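Local coordinates for aldose 1-epimerase (Escherichia coli, PDB 3NRE), which probably interconverts the alpha and beta anomers of aldose sugars, acting as an aldose 1-epimerase (mutarotase), at residues A[10-15]-A[121-126]. Numbering follows the deposited sequence. Where two conformers were deposited one is given.
Sequences GSLKLD and FHLTAD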
loop_
_atom_site.group_PDB
_atom_site.type_symbol
_atom_site.label_atom_id
_atom_site.label_comp_id
_atom_site.label_asym_id
_atom_site.label_seq_id
_atom_site.Cartn_x
_atom_site.Cartn_y
_atom_site.Cartn_z
ATOM N N GLY A 10 2.609 -15.774 19.777
ATOM C CA GLY A 10 3.945 -16.331 19.822
ATOM C C GLY A 10 4.939 -15.182 19.969
ATOM O O GLY A 10 4.793 -14.340 20.836
ATOM N N SER A 11 5.909 -15.118 19.063
ATOM C CA SER A 11 6.962 -14.105 19.103
ATOM C C SER A 11 6.600 -12.904 18.222
ATOM O O SER A 11 7.360 -11.931 18.148
ATOM C CB SER A 11 8.312 -14.713 18.669
ATOM O OG SER A 11 8.335 -15.064 17.285
ATOM N N LEU A 12 5.457 -12.984 17.548
ATOM C CA LEU A 12 5.028 -11.869 16.640
ATOM C C LEU A 12 4.178 -10.858 17.364
ATOM O O LEU A 12 3.304 -11.222 18.131
ATOM C CB LEU A 12 4.180 -12.353 15.476
ATOM C CG LEU A 12 4.849 -13.164 14.383
ATOM C CD1 LEU A 12 3.801 -13.393 13.261
ATOM C CD2 LEU A 12 6.096 -12.491 13.850
ATOM N N LYS A 13 4.428 -9.590 17.081
ATOM C CA LYS A 13 3.703 -8.491 17.721
ATOM C C LYS A 13 3.415 -7.451 16.662
ATOM O O LYS A 13 4.276 -7.147 15.840
ATOM C CB LYS A 13 4.542 -7.857 18.813
ATOM C CG LYS A 13 3.726 -6.790 19.611
ATOM C CD LYS A 13 4.449 -6.286 20.868
ATOM C CE LYS A 13 5.531 -5.294 20.533
ATOM N NZ LYS A 13 5.991 -4.443 21.760
ATOM N N LEU A 14 2.206 -6.914 16.706
ATOM C CA LEU A 14 1.767 -5.880 15.782
ATOM C C LEU A 14 1.147 -4.717 16.559
ATOM O O LEU A 14 0.314 -4.918 17.424
ATOM C CB LEU A 14 0.698 -6.466 14.836
ATOM C CG LEU A 14 0.173 -5.614 13.680
ATOM C CD1 LEU A 14 1.190 -5.598 12.564
ATOM C CD2 LEU A 14 -1.240 -6.058 13.173
ATOM N N ASP A 15 1.517 -3.502 16.210
ATOM C CA ASP A 15 0.859 -2.294 16.734
ATOM C C ASP A 15 0.121 -1.592 15.584
ATOM O O ASP A 15 0.674 -1.455 14.490
ATOM C CB ASP A 15 1.906 -1.319 17.286
ATOM C CG ASP A 15 2.428 -1.700 18.665
ATOM O OD1 ASP A 15 1.975 -2.721 19.268
ATOM O OD2 ASP A 15 3.273 -0.924 19.208
ATOM N N PHE A 121 -7.163 -7.103 10.800
ATOM C CA PHE A 121 -5.801 -7.585 10.984
ATOM C C PHE A 121 -5.887 -8.896 11.761
ATOM O O PHE A 121 -6.624 -8.963 12.731
ATOM C CB PHE A 121 -5.016 -6.566 11.835
ATOM C CG PHE A 121 -4.908 -5.186 11.222
ATOM C CD1 PHE A 121 -5.917 -4.262 11.377
ATOM C CD2 PHE A 121 -3.763 -4.813 10.529
ATOM C CE1 PHE A 121 -5.831 -2.991 10.810
ATOM C CE2 PHE A 121 -3.651 -3.550 9.978
ATOM C CZ PHE A 121 -4.678 -2.635 10.151
ATOM N N HIS A 122 -5.077 -9.881 11.387
ATOM C CA HIS A 122 -4.998 -11.149 12.100
ATOM C C HIS A 122 -3.567 -11.665 12.175
ATOM O O HIS A 122 -2.828 -11.588 11.195
ATOM C CB HIS A 122 -5.912 -12.138 11.412
ATOM C CG HIS A 122 -6.080 -13.427 12.144
ATOM N ND1 HIS A 122 -5.665 -14.633 11.623
ATOM C CD2 HIS A 122 -6.610 -13.703 13.363
ATOM C CE1 HIS A 122 -5.937 -15.600 12.487
ATOM N NE2 HIS A 122 -6.516 -15.060 13.546
ATOM N N LEU A 123 -3.175 -12.189 13.345
ATOM C CA LEU A 123 -1.837 -12.751 13.544
ATOM C C LEU A 123 -1.957 -14.212 13.847
ATOM O O LEU A 123 -2.800 -14.599 14.655
ATOM C CB LEU A 123 -1.129 -12.115 14.742
ATOM C CG LEU A 123 -0.368 -10.837 14.550
ATOM C CD1 LEU A 123 0.380 -10.513 15.846
ATOM C CD2 LEU A 123 0.613 -10.942 13.364
ATOM N N THR A 124 -1.127 -15.019 13.193
ATOM C CA THR A 124 -0.862 -16.378 13.659
ATOM C C THR A 124 0.600 -16.407 14.087
ATOM O O THR A 124 1.207 -15.357 14.232
ATOM C CB THR A 124 -1.124 -17.412 12.577
ATOM O OG1 THR A 124 -0.179 -17.214 11.516
ATOM C CG2 THR A 124 -2.567 -17.314 12.075
ATOM N N ALA A 125 1.183 -17.584 14.323
ATOM C CA ALA A 125 2.558 -17.596 14.825
ATOM C C ALA A 125 3.598 -17.116 13.785
ATOM O O ALA A 125 4.721 -16.720 14.166
ATOM C CB ALA A 125 2.927 -18.976 15.380
ATOM N N ASP A 126 3.261 -17.167 12.489
ATOM C CA ASP A 126 4.202 -16.703 11.469
ATOM C C ASP A 126 3.622 -15.769 10.398
ATOM O O ASP A 126 4.369 -15.353 9.526
ATOM C CB ASP A 126 4.872 -17.903 10.788
ATOM C CG ASP A 126 3.867 -18.775 10.012
ATOM O OD1 ASP A 126 2.647 -18.490 10.080
ATOM O OD2 ASP A 126 4.306 -19.722 9.323
HETATM O O HOH W 1 5.913 -16.786 16.505
#
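Leu12 and Leu14 point from strand 12-15 toward Leu123 and Phe121 of strand 121-123, the two segments running nearly antiparallel (163°) with axes 8.7 Å apart at closest approach, a gap filled by side chains, with no direct hydrogen bond crossing it. This is how two beta sheets stacked in layers meet: alternate residues of each strand face inward, while Lys13 and His122 turn outward. Leu123 lies between the two leucines, its CD1 lying 3.8 Å from the carbonyl O of Leu12 and its CD2 4.0 Å from Leu12 CD1. On the Leu14 side, CD1 of Leu123 also approaches Leu14 CB. The first torsion of Leu14 sets its CG anti to the backbone N (chi1 -174°), beside the carbonyl carbon. From there the CD2 branch comes to 3.9 Å from Phe121 CD2, the two side chains crossing at about a right angle. Beyond the strand, Leu12 rests on the turn that follows Leu123: its CD1 is 3.4 Å from Thr124 O and its CG 3.6 Å from Ala125 O. An alanine in place of Leu12 would probably open a gap over this turn and leave Leu123 CD2 without its methyl partner. At the same end a water bridges the two loops, accepting from Ser11 N and donating to Ala125 O at 2.6 Å, so Ala125 O, which also touches Leu12 CG, has a polar partner. Leu33 packs against Leu12 from a loop, whereas Leu7 of strand 4-9 and Leu128 of strand 127-136 both touch Leu123. Ile23 of strand 22-28 meets Leu14 and Phe121, so the contact joins the small antiparallel sheet containing strands 4-9, 12-17 and 22-28 to the large sheet in which strand 114-123 pairs with strand 127-136.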